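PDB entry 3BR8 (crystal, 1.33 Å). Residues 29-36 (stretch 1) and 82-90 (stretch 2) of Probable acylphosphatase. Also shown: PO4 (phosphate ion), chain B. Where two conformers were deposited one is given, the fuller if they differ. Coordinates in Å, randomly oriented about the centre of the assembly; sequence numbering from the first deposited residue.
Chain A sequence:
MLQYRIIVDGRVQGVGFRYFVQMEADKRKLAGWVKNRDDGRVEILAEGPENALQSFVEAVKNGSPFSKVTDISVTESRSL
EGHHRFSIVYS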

# COMPACT_ATOMS: atom_id res chain seq x y z
N LYS A 29 -1.27 -4.53 -10.80
CA LYS A 29 -1.90 -3.51 -11.66
C LYS A 29 -2.84 -2.57 -10.89
O LYS A 29 -3.92 -2.23 -11.35
CB LYS A 29 -2.56 -4.14 -12.90
CG LYS A 29 -1.58 -4.96 -13.74
CD LYS A 29 -2.22 -5.56 -15.00
CE LYS A 29 -1.27 -6.50 -15.73
NZ LYS A 29 -1.85 -6.96 -17.05
N LEU A 30 -2.39 -2.17 -9.71
CA LEU A 30 -3.13 -1.23 -8.87
C LEU A 30 -2.59 0.18 -9.06
O LEU A 30 -1.40 0.38 -9.29
CB LEU A 30 -3.00 -1.65 -7.40
CG LEU A 30 -3.50 -3.05 -7.07
CD1 LEU A 30 -3.17 -3.37 -5.62
CD2 LEU A 30 -4.99 -3.16 -7.33
N ALA A 31 -3.49 1.16 -8.97
CA ALA A 31 -3.10 2.57 -9.08
C ALA A 31 -3.22 3.27 -7.73
O ALA A 31 -4.01 2.86 -6.88
CB ALA A 31 -3.94 3.26 -10.12
N GLY A 32 -2.44 4.32 -7.52
CA GLY A 32 -2.45 5.03 -6.26
C GLY A 32 -1.05 5.44 -5.85
O GLY A 32 -0.24 5.83 -6.70
N TRP A 33 -0.75 5.34 -4.56
CA TRP A 33 0.55 5.77 -4.06
C TRP A 33 0.89 5.16 -2.70
O TRP A 33 0.03 4.61 -2.01
CB TRP A 33 0.63 7.31 -3.96
CG TRP A 33 -0.25 7.92 -2.86
CD1 TRP A 33 0.05 8.04 -1.52
CD2 TRP A 33 -1.55 8.49 -3.03
NE1 TRP A 33 -0.99 8.64 -0.85
CE2 TRP A 33 -1.98 8.94 -1.75
CE3 TRP A 33 -2.39 8.68 -4.13
CZ2 TRP A 33 -3.22 9.56 -1.56
CZ3 TRP A 33 -3.63 9.29 -3.94
CH2 TRP A 33 -4.03 9.72 -2.66
N VAL A 34 2.17 5.29 -2.35
CA VAL A 34 2.68 4.93 -1.04
C VAL A 34 3.52 6.12 -0.54
O VAL A 34 4.22 6.78 -1.32
CB VAL A 34 3.49 3.60 -1.08
CG1 VAL A 34 4.70 3.70 -2.01
CG2 VAL A 34 3.91 3.17 0.32
N LYS A 35 3.45 6.39 0.76
CA LYS A 35 4.08 7.57 1.33
C LYS A 35 4.43 7.33 2.79
O LYS A 35 3.61 6.81 3.55
CB LYS A 35 3.12 8.77 1.23
CG LYS A 35 3.59 10.06 1.88
CD LYS A 35 2.57 11.16 1.64
CE LYS A 35 2.83 12.38 2.49
NZ LYS A 35 1.80 13.45 2.23
N ASN A 36 5.64 7.72 3.19
CA ASN A 36 6.01 7.69 4.59
C ASN A 36 5.38 8.86 5.35
O ASN A 36 5.42 10.00 4.89
CB ASN A 36 7.53 7.77 4.74
CG ASN A 36 8.22 6.45 4.50
OD1 ASN A 36 7.59 5.40 4.37
ND2 ASN A 36 9.55 6.49 4.45
N GLY A 82 -9.65 7.75 -10.17
CA GLY A 82 -9.22 7.45 -11.53
C GLY A 82 -7.72 7.54 -11.70
O GLY A 82 -7.23 7.84 -12.79
N HIS A 83 -6.98 7.27 -10.62
CA HIS A 83 -5.53 7.25 -10.69
C HIS A 83 -5.04 6.26 -11.72
O HIS A 83 -5.61 5.18 -11.92
CB HIS A 83 -4.91 6.90 -9.33
CG HIS A 83 -5.02 8.01 -8.33
ND1 HIS A 83 -4.15 9.07 -8.30
CD2 HIS A 83 -5.90 8.21 -7.32
CE1 HIS A 83 -4.49 9.89 -7.32
NE2 HIS A 83 -5.56 9.39 -6.71
N HIS A 84 -3.97 6.64 -12.40
CA HIS A 84 -3.20 5.76 -13.21
C HIS A 84 -1.84 5.72 -12.52
O HIS A 84 -1.41 6.70 -11.92
CB HIS A 84 -3.03 6.35 -14.62
CG HIS A 84 -4.28 6.30 -15.46
ND1 HIS A 84 -4.36 6.91 -16.69
CD2 HIS A 84 -5.47 5.70 -15.26
CE1 HIS A 84 -5.56 6.69 -17.21
NE2 HIS A 84 -6.25 5.97 -16.35
N ARG A 85 -1.18 4.60 -12.64
CA ARG A 85 0.16 4.45 -12.10
C ARG A 85 0.18 4.42 -10.58
O ARG A 85 -0.75 4.89 -9.89
CB ARG A 85 1.11 5.54 -12.63
CG ARG A 85 1.28 5.52 -14.14
N PHE A 86 1.26 3.85 -10.07
CA PHE A 86 1.46 3.75 -8.65
C PHE A 86 2.79 4.39 -8.30
O PHE A 86 3.86 3.95 -8.74
CB PHE A 86 1.39 2.29 -8.17
CG PHE A 86 1.26 2.18 -6.69
CD1 PHE A 86 0.01 2.06 -6.09
CD2 PHE A 86 2.40 2.25 -5.88
CE1 PHE A 86 -0.09 1.98 -4.72
CE2 PHE A 86 2.30 2.17 -4.52
CZ PHE A 86 1.06 2.03 -3.93
N SER A 87 2.71 5.44 -7.49
CA SER A 87 3.88 6.27 -7.24
C SER A 87 4.34 6.20 -5.80
O SER A 87 3.53 6.04 -4.89
CB SER A 87 3.55 7.71 -7.59
OG SER A 87 3.25 7.82 -8.97
N ILE A 88 5.65 6.34 -5.60
CA ILE A 88 6.19 6.68 -4.30
C ILE A 88 6.15 8.21 -4.23
O ILE A 88 6.81 8.88 -5.03
CB ILE A 88 7.65 6.15 -4.09
CG1 ILE A 88 7.69 4.62 -4.16
CG2 ILE A 88 8.24 6.67 -2.77
CD1 ILE A 88 9.11 4.00 -4.14
N VAL A 89 5.39 8.75 -3.29
CA VAL A 89 5.10 10.18 -3.25
C VAL A 89 5.62 10.80 -1.97
O VAL A 89 5.85 10.13 -0.97
CB VAL A 89 3.59 10.54 -3.43
CG1 VAL A 89 3.04 10.02 -4.77
CG2 VAL A 89 2.75 10.05 -2.27
N TYR A 90 5.82 12.12 -2.07
CA TYR A 90 6.38 12.96 -1.02
C TYR A 90 5.43 14.14 -0.74
O TYR A 90 5.63 14.92 0.19
CB TYR A 90 7.74 13.49 -1.47
CG TYR A 90 8.76 12.40 -1.72
CD1 TYR A 90 8.95 11.86 -3.00
CD2 TYR A 90 9.55 11.92 -0.68
CE1 TYR A 90 9.90 10.85 -3.22
CE2 TYR A 90 10.49 10.92 -0.89
CZ TYR A 90 10.66 10.39 -2.14
OH TYR A 90 11.60 9.40 -2.30
P PO4 B . 11.70 3.13 3.17
O1 PO4 B . 11.07 1.99 3.97
O2 PO4 B . 13.12 2.67 2.90
O3 PO4 B . 11.67 4.37 4.05
O4 PO4 B . 10.93 3.26 1.86
O HOH W 1 7.31 9.11 1.29

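What holds the two backbones together? Four hydrogen bonds form a parallel ladder in which Gly 32 and Val 34 each give and receive one. Gly 32 N donates to Arg 85 O (3.0 Å), and Ser 87 N returns a bond to Gly 32 O (3.1 Å). The pattern repeats two residues on, where Val 34 N donates to Ser 87 O (3.0 Å) and Val 89 N to Val 34 O (3.0 Å). Phe 86 and Ile 88 send no N-H across, and their CA-H groups approach the same carbonyls that accept from Ser 87 and Val 89; Phe 86 CA lies 3.3 Å from Gly 32 O.

Why is Gly 32 well suited to its place? At phi 141° and psi -141°, a CB would be jammed against the carbonyl O of Ala 31. Its bare backbone also lies close to Phe 86, whose ring has Gly 32 O and Trp 33 N over one face.

Which side chains pack on the Phe 86 face of the sheet? Val 34 bridges two neighbours through one methyl: its CG1 is 3.8 Å from Phe 86 CE2 and equally 3.8 Å from Ile 88 CG1. The aromatic ring reaches under the first strand, where Phe 86 CZ comes within 3.4 Å of Trp 33 C, so its end lies nearer than its CB direction alone suggests.

What happens around Trp 33? The indole lies on the same face as Ser 87 but finds partners at both ends. Its six-membered ring turns an edge toward the face of His 83 in an offset edge-to-face pair, with centroids 5.2 Å apart and planes at 72°. Near the pyrrole side, Trp 33 CD1 packs 3.4 Å from Val 89 CG2.

How does the contact continue past the ladder? A water bridges the backbones, accepting from Asn 36 N (2.9 Å) and donating to Val 89 O (2.9 Å).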